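Cyclohexadienyl dehydratase (Synthetic construct, PDB 5JOS) probably catalyses the dehydration and decarboxylation of prephenate and arogenate in phenylalanine biosynthesis, using the two-lobed fold of periplasmic solute-binding proteins. Local coordinates at residues Asp51-Leu56 against Val64-Thr69; Lys58-Lys63 against Gln218-Tyr223; Lys124-Ile129 against Asp201-His206. All coordinates share one frame; numbering follows the deposited sequence.

Interaction 1. Residues Asp51-Leu56 against Val64-Thr69; sequences DVAKSL and VEFVPT
Ala53 and Lys54 of helix 48-60 meet Val64 and Phe66 of strand 63-68 in an apolar helix-on-sheet contact inside one lobe of the periplasmic binding-protein fold. The two elements belong to a beta-alpha-beta crossover: strand 63-68 runs parallel to strand 24-29, and the helix lies between them in the chain. The axis of residues 51-56 runs at 139° to that of 64-68, 8.7 Å away at the closest, which agrees with a chain that turns back after the helix. Alternate strand residues make the contact: Val64 and Phe66 reach the helix, while the backbone of Glu65 and Val67 bonds to strand 24-29. Ala53 CB lies obliquely to the phenyl ring of Phe66, 3.7 Å from CE1. The same methyl is 4.3 Å from Val64 CG2, and this branch of the valine also sits above one face of the Phe66 ring, near its rim. Met87 adds to the buried side at Ala53, and Tyr45 meets the Phe66 ring. Towards the exposed side the extended chain of Lys54 runs past Val64 and then Phe66. Its CG, turned away from the carbonyl carbon (chi1 -70°), comes to 4.1 Å from Val64 CG1, and its CE reaches the ring edge, 4.2 Å from Phe66 CE2.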
loop_
_atom_site.group_PDB
_atom_site.type_symbol
_atom_site.label_atom_id
_atom_site.label_comp_id
_atom_site.label_asym_id
_atom_site.label_seq_id
_atom_site.Cartn_x
_atom_site.Cartn_y
_atom_site.Cartn_z
ATOM N N ASP A 51 10.313 8.422 -0.404
ATOM C CA ASP A 51 10.099 9.381 -1.434
ATOM C C ASP A 51 8.899 10.305 -1.072
ATOM O O ASP A 51 8.921 11.524 -1.317
ATOM C CB ASP A 51 9.797 8.709 -2.762
ATOM C CG ASP A 51 10.981 8.098 -3.407
ATOM O OD1 ASP A 51 12.098 8.171 -2.854
ATOM O OD2 ASP A 51 10.813 7.612 -4.565
ATOM N N VAL A 52 7.784 9.736 -0.645
ATOM C CA VAL A 52 6.576 10.569 -0.353
ATOM C C VAL A 52 6.871 11.529 0.819
ATOM O O VAL A 52 6.529 12.675 0.785
ATOM C CB VAL A 52 5.403 9.662 0.074
ATOM C CG1 VAL A 52 4.191 10.433 0.502
ATOM C CG2 VAL A 52 4.981 8.727 -1.032
ATOM N N ALA A 53 7.530 11.033 1.855
ATOM C CA ALA A 53 7.881 11.852 2.982
ATOM C C ALA A 53 8.629 13.095 2.558
ATOM O O ALA A 53 8.365 14.161 3.052
ATOM C CB ALA A 53 8.727 11.080 3.958
ATOM N N LYS A 54 9.583 12.951 1.639
ATOM C CA LYS A 54 10.345 14.072 1.198
ATOM C C LYS A 54 9.511 15.031 0.465
ATOM O O LYS A 54 9.684 16.209 0.543
ATOM C CB LYS A 54 11.465 13.638 0.262
ATOM C CG LYS A 54 12.460 12.896 1.089
ATOM C CD LYS A 54 13.550 12.319 0.212
ATOM C CE LYS A 54 14.571 11.733 1.170
ATOM N NZ LYS A 54 15.541 10.947 0.364
ATOM N N SER A 55 8.603 14.528 -0.306
ATOM C CA SER A 55 7.731 15.435 -1.029
ATOM C C SER A 55 6.705 16.152 -0.067
ATOM O O SER A 55 6.429 17.338 -0.219
ATOM C CB SER A 55 7.143 14.585 -2.159
ATOM O OG SER A 55 6.071 15.266 -2.674
ATOM N N LEU A 56 6.249 15.499 1.002
ATOM C CA LEU A 56 5.439 16.221 1.973
ATOM C C LEU A 56 6.225 17.354 2.647
ATOM O O LEU A 56 5.756 18.472 2.723
ATOM C CB LEU A 56 4.878 15.289 3.027
ATOM C CG LEU A 56 4.005 15.885 4.140
ATOM C CD1 LEU A 56 2.864 16.692 3.541
ATOM C CD2 LEU A 56 3.413 14.766 5.026
ATOM N N VAL A 64 12.957 17.256 6.097
ATOM C CA VAL A 64 12.462 15.976 6.592
ATOM C C VAL A 64 13.431 15.401 7.630
ATOM O O VAL A 64 14.613 15.465 7.473
ATOM C CB VAL A 64 12.173 14.998 5.426
ATOM C CG1 VAL A 64 13.444 14.521 4.769
ATOM C CG2 VAL A 64 11.398 13.836 5.905
ATOM N N GLU A 65 12.949 14.926 8.750
ATOM C CA GLU A 65 13.828 14.180 9.652
ATOM C C GLU A 65 13.173 12.823 9.903
ATOM O O GLU A 65 12.036 12.757 10.368
ATOM C CB GLU A 65 13.954 14.904 10.976
ATOM C CG GLU A 65 14.747 14.149 12.011
ATOM C CD GLU A 65 14.657 14.774 13.396
ATOM O OE1 GLU A 65 14.405 15.990 13.553
ATOM O OE2 GLU A 65 14.866 14.022 14.350
ATOM N N PHE A 66 13.860 11.762 9.539
ATOM C CA PHE A 66 13.372 10.427 9.750
ATOM C C PHE A 66 13.617 9.948 11.182
ATOM O O PHE A 66 14.719 9.958 11.656
ATOM C CB PHE A 66 14.022 9.512 8.732
ATOM C CG PHE A 66 13.484 9.730 7.361
ATOM C CD1 PHE A 66 12.153 9.455 7.076
ATOM C CD2 PHE A 66 14.258 10.322 6.382
ATOM C CE1 PHE A 66 11.627 9.735 5.832
ATOM C CE2 PHE A 66 13.749 10.555 5.101
ATOM C CZ PHE A 66 12.428 10.275 4.842
ATOM N N VAL A 67 12.580 9.528 11.885
ATOM C CA VAL A 67 12.763 9.078 13.272
ATOM C C VAL A 67 12.532 7.572 13.283
ATOM O O VAL A 67 11.431 7.159 12.975
ATOM C CB VAL A 67 11.815 9.833 14.158
ATOM C CG1 VAL A 67 11.883 9.338 15.638
ATOM C CG2 VAL A 67 12.153 11.314 14.111
ATOM N N PRO A 68 13.588 6.750 13.572
ATOM C CA PRO A 68 13.473 5.305 13.647
ATOM C C PRO A 68 12.346 4.935 14.641
ATOM O O PRO A 68 12.244 5.535 15.694
ATOM C CB PRO A 68 14.815 4.838 14.194
ATOM C CG PRO A 68 15.779 5.998 14.042
ATOM C CD PRO A 68 14.961 7.238 13.826
ATOM N N THR A 69 11.450 4.042 14.245
ATOM C CA THR A 69 10.527 3.428 15.168
ATOM C C THR A 69 10.462 1.938 14.750
ATOM O O THR A 69 11.095 1.529 13.744
ATOM C CB THR A 69 9.159 4.166 15.155
ATOM O OG1 THR A 69 8.293 3.720 16.211
ATOM C CG2 THR A 69 8.470 3.936 13.916
#

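Interaction 2. Residues Lys58-Lys63 against Gln218-Tyr223; sequences KSLGVK and QEFLNY
The Tyr223 ring is gripped in two ways by the end of helix 48-60: a methyl of Leu60 lies over one face, and Ser59 meets the hydroxyl near the ring plane. Leu60 CD2 stands 3.6 Å from the ring centroid and 21° off the ring normal, a CH-pi contact. The methyl is displaced towards the hydroxyl end of the ring, where Leu60 CD2 to Tyr223 CZ is a tight 3.3 Å. The leucine and the tyrosine run antiparallel alongside one another, and the phenol continues beyond the leucine to the serine. There Ser59 OG and Tyr223 OH share a hydrogen bond of 2.8 Å. The torsions place both groups there: CG of Tyr223 is anti to the backbone N (chi1 -170°), as is OG of Ser59. The other leucine methyl diverges to a second ring, with Leu60 CD1 a looser 4.4 Å from Phe220 CE1, at an oblique approach. Directly after Leu60, Gly61, at positive phi, forms a Schellman motif and turns the chain towards strand 63-68. Leu16 and Met20 of helix 15-22 also touch Leu60, and Phe220 reaches Leu16, Leu25 of strand 24-29 and Met213 of strand 205-213, joining the three helices to the strands.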
loop_
_atom_site.group_PDB
_atom_site.type_symbol
_atom_site.label_atom_id
_atom_site.label_comp_id
_atom_site.label_asym_id
_atom_site.label_seq_id
_atom_site.Cartn_x
_atom_site.Cartn_y
_atom_site.Cartn_z
ATOM N N LYS A 58 8.681 19.005 1.540
ATOM C CA LYS A 58 8.964 20.030 0.591
ATOM C C LYS A 58 7.678 20.826 0.384
ATOM O O LYS A 58 7.696 22.016 0.293
ATOM C CB LYS A 58 9.455 19.357 -0.688
ATOM C CG LYS A 58 9.726 20.269 -1.872
ATOM C CD LYS A 58 10.190 19.438 -3.082
ATOM C CE LYS A 58 10.922 20.279 -4.153
ATOM N NZ LYS A 58 10.015 20.817 -5.217
ATOM N N SER A 59 6.539 20.173 0.327
ATOM C CA SER A 59 5.308 20.931 0.198
ATOM C C SER A 59 5.144 21.954 1.376
ATOM O O SER A 59 4.722 23.013 1.224
ATOM C CB SER A 59 4.166 19.957 0.301
ATOM O OG SER A 59 2.951 20.647 0.217
ATOM N N LEU A 60 5.528 21.529 2.564
ATOM C CA LEU A 60 5.466 22.334 3.701
ATOM C C LEU A 60 6.518 23.409 3.757
ATOM O O LEU A 60 6.423 24.306 4.594
ATOM C CB LEU A 60 5.556 21.454 4.940
ATOM C CG LEU A 60 4.309 20.592 5.176
ATOM C CD1 LEU A 60 4.655 19.502 6.171
ATOM C CD2 LEU A 60 3.139 21.378 5.727
ATOM N N GLY A 61 7.550 23.293 2.936
ATOM C CA GLY A 61 8.650 24.248 2.987
ATOM C C GLY A 61 9.522 23.915 4.168
ATOM O O GLY A 61 10.035 24.842 4.758
ATOM N N VAL A 62 9.669 22.648 4.562
ATOM C CA VAL A 62 10.567 22.289 5.694
ATOM C C VAL A 62 11.502 21.124 5.367
ATOM O O VAL A 62 11.271 20.401 4.412
ATOM C CB VAL A 62 9.783 21.922 6.992
ATOM C CG1 VAL A 62 8.849 23.074 7.378
ATOM C CG2 VAL A 62 8.983 20.624 6.851
ATOM N N LYS A 63 12.494 20.893 6.232
ATOM C CA LYS A 63 13.347 19.692 6.142
ATOM C C LYS A 63 12.627 18.432 6.641
ATOM O O LYS A 63 11.798 18.519 7.529
ATOM C CB LYS A 63 14.627 19.943 6.972
ATOM N N GLN A 218 -6.884 18.378 13.585
ATOM C CA GLN A 218 -7.515 18.250 12.227
ATOM C C GLN A 218 -6.773 19.106 11.181
ATOM O O GLN A 218 -6.930 18.859 9.994
ATOM C CB GLN A 218 -9.030 18.496 12.171
ATOM C CG GLN A 218 -9.912 17.327 12.621
ATOM C CD GLN A 218 -9.305 15.903 12.574
ATOM O OE1 GLN A 218 -8.438 15.485 13.411
ATOM N NE2 GLN A 218 -9.821 15.109 11.643
ATOM N N GLU A 219 -5.976 20.089 11.628
ATOM C CA GLU A 219 -5.338 20.993 10.743
ATOM C C GLU A 219 -4.258 20.289 9.951
ATOM O O GLU A 219 -4.299 20.279 8.741
ATOM C CB GLU A 219 -4.737 22.152 11.545
ATOM C CG GLU A 219 -4.517 23.374 10.693
ATOM C CD GLU A 219 -4.175 24.625 11.509
ATOM O OE1 GLU A 219 -5.106 25.409 11.809
ATOM O OE2 GLU A 219 -2.968 24.773 11.852
ATOM N N PHE A 220 -3.353 19.590 10.626
ATOM C CA PHE A 220 -2.341 18.845 9.911
ATOM C C PHE A 220 -2.996 17.746 9.068
ATOM O O PHE A 220 -2.669 17.527 7.902
ATOM C CB PHE A 220 -1.352 18.256 10.886
ATOM C CG PHE A 220 -0.113 17.616 10.250
ATOM C CD1 PHE A 220 0.394 18.042 9.077
ATOM C CD2 PHE A 220 0.508 16.578 10.875
ATOM C CE1 PHE A 220 1.528 17.479 8.527
ATOM C CE2 PHE A 220 1.626 15.987 10.347
ATOM C CZ PHE A 220 2.157 16.451 9.169
ATOM N N LEU A 221 -3.957 17.061 9.633
ATOM C CA LEU A 221 -4.555 15.963 8.916
ATOM C C LEU A 221 -5.232 16.506 7.622
ATOM O O LEU A 221 -5.147 15.906 6.567
ATOM C CB LEU A 221 -5.583 15.263 9.766
ATOM C CG LEU A 221 -6.417 14.287 8.952
ATOM C CD1 LEU A 221 -5.601 13.035 8.833
ATOM C CD2 LEU A 221 -7.773 13.935 9.523
ATOM N N ASN A 222 -5.964 17.599 7.734
ATOM C CA ASN A 222 -6.576 18.217 6.530
ATOM C C ASN A 222 -5.535 18.644 5.486
ATOM O O ASN A 222 -5.801 18.540 4.293
ATOM C CB ASN A 222 -7.355 19.441 6.914
ATOM C CG ASN A 222 -8.663 19.086 7.605
ATOM O OD1 ASN A 222 -9.070 17.961 7.682
ATOM N ND2 ASN A 222 -9.278 20.050 8.120
ATOM N N TYR A 223 -4.423 19.216 5.957
ATOM C CA TYR A 223 -3.345 19.536 5.045
ATOM C C TYR A 223 -2.922 18.284 4.319
ATOM O O TYR A 223 -2.792 18.266 3.134
ATOM C CB TYR A 223 -2.108 20.068 5.785
ATOM C CG TYR A 223 -1.013 20.642 4.869
ATOM C CD1 TYR A 223 -0.132 19.811 4.179
ATOM C CD2 TYR A 223 -0.832 22.033 4.725
ATOM C CE1 TYR A 223 0.838 20.352 3.323
ATOM C CE2 TYR A 223 0.147 22.557 3.874
ATOM C CZ TYR A 223 0.985 21.701 3.183
ATOM O OH TYR A 223 1.989 22.183 2.351
#

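Interaction 3. Residues Lys124-Ile129 against Asp201-His206; sequences KSLEDI and DKPFTH
Phe204 packs its ring tip against Leu126 and Ile129 of the short helix 126-129, in the lobe of the binding-protein fold that holds the mixed sheet with strand 111-116. This is the dense part of the contact, where Phe204 and Ile129 are buried. Leu126 CD1 is 3.8 Å from Phe204 CE1, while Leu126 CA meets the ring edge in its plane. Ile129 points back towards the incoming phenyl group, its CD1 3.9 Å from Phe204 CZ. Both methyls approach the ring obliquely, and Phe147 and Pro113 add to the surroundings of the phenyl group. Leu126, with CG anti to its backbone N (chi1 -179°), divides its methyls between Phe204 and Pro203. The second turns to the more open margin, where Leu126 CD2 lies 4.0 Å from CD of the partly exposed Pro203, which follows a cis peptide bond; the leucine runs roughly perpendicular to the proline. His151 touches both of them there. Away from the ring the helix start is organised by polar bonds of its own. Ser125 is the N-cap, its OG accepting from Asp128 N at 3.1 Å. One residue earlier, Lys124 N donates to Asp128 OD2 at 3.1 Å in an almost straight bond (170°), reaching the carboxylate oxygen on its anti side, 18° out of plane.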
loop_
_atom_site.group_PDB
_atom_site.type_symbol
_atom_site.label_atom_id
_atom_site.label_comp_id
_atom_site.label_asym_id
_atom_site.label_seq_id
_atom_site.Cartn_x
_atom_site.Cartn_y
_atom_site.Cartn_z
ATOM N N LYS A 124 -9.218 -7.457 -16.139
ATOM C CA LYS A 124 -9.103 -6.262 -15.319
ATOM C C LYS A 124 -10.265 -5.977 -14.414
ATOM O O LYS A 124 -10.228 -5.020 -13.637
ATOM C CB LYS A 124 -8.696 -5.041 -16.137
ATOM C CG LYS A 124 -9.203 -4.950 -17.557
ATOM C CD LYS A 124 -9.061 -3.502 -18.035
ATOM C CE LYS A 124 -9.524 -3.282 -19.475
ATOM N NZ LYS A 124 -8.432 -3.603 -20.450
ATOM N N SER A 125 -11.275 -6.823 -14.470
ATOM C CA SER A 125 -12.407 -6.712 -13.578
ATOM C C SER A 125 -12.816 -8.100 -13.116
ATOM O O SER A 125 -12.358 -9.149 -13.665
ATOM C CB SER A 125 -13.592 -6.077 -14.291
ATOM O OG SER A 125 -13.943 -6.924 -15.363
ATOM N N LEU A 126 -13.658 -8.086 -12.088
ATOM C CA LEU A 126 -14.299 -9.278 -11.613
ATOM C C LEU A 126 -14.986 -9.979 -12.795
ATOM O O LEU A 126 -14.803 -11.177 -12.988
ATOM C CB LEU A 126 -15.296 -8.927 -10.527
ATOM C CG LEU A 126 -16.018 -10.123 -9.926
ATOM C CD1 LEU A 126 -15.039 -10.975 -9.203
ATOM C CD2 LEU A 126 -17.102 -9.627 -8.969
ATOM N N GLU A 127 -15.678 -9.208 -13.628
ATOM C CA GLU A 127 -16.476 -9.740 -14.726
ATOM C C GLU A 127 -15.580 -10.507 -15.693
ATOM O O GLU A 127 -15.974 -11.521 -16.241
ATOM C CB GLU A 127 -17.230 -8.610 -15.504
ATOM C CG GLU A 127 -18.328 -7.841 -14.730
ATOM C CD GLU A 127 -17.866 -7.193 -13.373
ATOM O OE1 GLU A 127 -16.736 -6.613 -13.262
ATOM O OE2 GLU A 127 -18.642 -7.253 -12.381
ATOM N N ASP A 128 -14.406 -9.969 -15.952
ATOM C CA ASP A 128 -13.501 -10.550 -16.927
ATOM C C ASP A 128 -13.010 -11.908 -16.451
ATOM O O ASP A 128 -12.647 -12.767 -17.240
ATOM C CB ASP A 128 -12.266 -9.645 -17.062
ATOM C CG ASP A 128 -12.577 -8.391 -17.787
ATOM O OD1 ASP A 128 -13.723 -8.295 -18.174
ATOM O OD2 ASP A 128 -11.716 -7.514 -17.952
ATOM N N ILE A 129 -12.944 -12.054 -15.135
ATOM C CA ILE A 129 -12.298 -13.197 -14.517
ATOM C C ILE A 129 -13.311 -14.289 -14.210
ATOM O O ILE A 129 -13.007 -15.475 -14.393
ATOM C CB ILE A 129 -11.466 -12.783 -13.261
ATOM C CG1 ILE A 129 -10.310 -11.857 -13.706
ATOM C CG2 ILE A 129 -10.930 -14.006 -12.529
ATOM C CD1 ILE A 129 -9.749 -11.005 -12.608
ATOM N N ASP A 201 -10.294 -3.237 -7.842
ATOM C CA ASP A 201 -10.945 -2.697 -6.617
ATOM C C ASP A 201 -11.858 -3.740 -5.972
ATOM O O ASP A 201 -11.607 -4.920 -6.094
ATOM C CB ASP A 201 -11.645 -1.395 -6.972
ATOM C CG ASP A 201 -10.692 -0.419 -7.599
ATOM O OD1 ASP A 201 -9.541 -0.410 -7.145
ATOM O OD2 ASP A 201 -11.042 0.312 -8.544
ATOM N N LYS A 202 -12.904 -3.355 -5.298
ATOM C CA LYS A 202 -13.724 -4.329 -4.578
ATOM C C LYS A 202 -14.249 -5.294 -5.622
ATOM O O LYS A 202 -14.425 -4.937 -6.750
ATOM C CB LYS A 202 -14.929 -3.659 -3.948
ATOM C CG LYS A 202 -14.612 -2.449 -3.069
ATOM C CD LYS A 202 -13.805 -2.859 -1.836
ATOM C CE LYS A 202 -14.070 -1.946 -0.636
ATOM N NZ LYS A 202 -13.790 -2.701 0.624
ATOM N N PRO A 203 -14.503 -6.525 -5.257
ATOM C CA PRO A 203 -14.348 -7.081 -3.941
ATOM C C PRO A 203 -12.909 -7.528 -3.675
ATOM O O PRO A 203 -12.628 -8.134 -2.657
ATOM C CB PRO A 203 -15.326 -8.279 -3.994
ATOM C CG PRO A 203 -15.250 -8.759 -5.431
ATOM C CD PRO A 203 -15.178 -7.453 -6.204
ATOM N N PHE A 204 -11.979 -7.314 -4.602
ATOM C CA PHE A 204 -10.629 -7.903 -4.426
ATOM C C PHE A 204 -9.885 -7.225 -3.249
ATOM O O PHE A 204 -9.321 -7.889 -2.379
ATOM C CB PHE A 204 -9.822 -7.750 -5.708
ATOM C CG PHE A 204 -10.261 -8.634 -6.839
ATOM C CD1 PHE A 204 -11.330 -8.299 -7.671
ATOM C CD2 PHE A 204 -9.594 -9.824 -7.101
ATOM C CE1 PHE A 204 -11.732 -9.164 -8.719
ATOM C CE2 PHE A 204 -9.966 -10.663 -8.152
ATOM C CZ PHE A 204 -11.034 -10.330 -8.966
ATOM N N THR A 205 -9.955 -5.904 -3.228
ATOM C CA THR A 205 -9.302 -5.094 -2.205
ATOM C C THR A 205 -10.079 -5.181 -0.909
ATOM O O THR A 205 -11.245 -5.373 -0.948
ATOM C CB THR A 205 -9.244 -3.648 -2.593
ATOM O OG1 THR A 205 -10.533 -3.186 -2.811
ATOM C CG2 THR A 205 -8.462 -3.453 -3.823
ATOM N N HIS A 206 -9.389 -5.198 0.224
ATOM C CA HIS A 206 -10.065 -5.267 1.519
ATOM C C HIS A 206 -9.373 -4.442 2.558
ATOM O O HIS A 206 -9.812 -4.378 3.666
ATOM C CB HIS A 206 -10.229 -6.718 2.043
ATOM C CG HIS A 206 -8.965 -7.506 2.175
ATOM N ND1 HIS A 206 -7.862 -7.086 2.889
ATOM C CD2 HIS A 206 -8.661 -8.744 1.726
ATOM C CE1 HIS A 206 -6.912 -7.992 2.802
ATOM N NE2 HIS A 206 -7.390 -9.017 2.128
#

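Overall arrangement
Interactions 1 and 2 share helix 48-60, their centres 12 Å apart, and meet where Leu56 CD1 lies 4.2 Å from Tyr223 CE1. Interaction 1 ties that helix to the next strand in sequence; interaction 2 ties its C-terminal end to helix 218-233, far along the chain. Interaction 3 stands apart, about 33 Å from interaction 1 between centres and on the opposite side of the chain's centre, nested in the loop that interaction 2 closes. Of four touching residues, interactions 2 and 3 each have two buried and none exposed; interaction 1 has one buried, Ala53, and one exposed, Lys54. Interactions 1 and 3 are apolar across the contact, whereas interaction 2 adds a hydroxyl pair to its CH-pi packing.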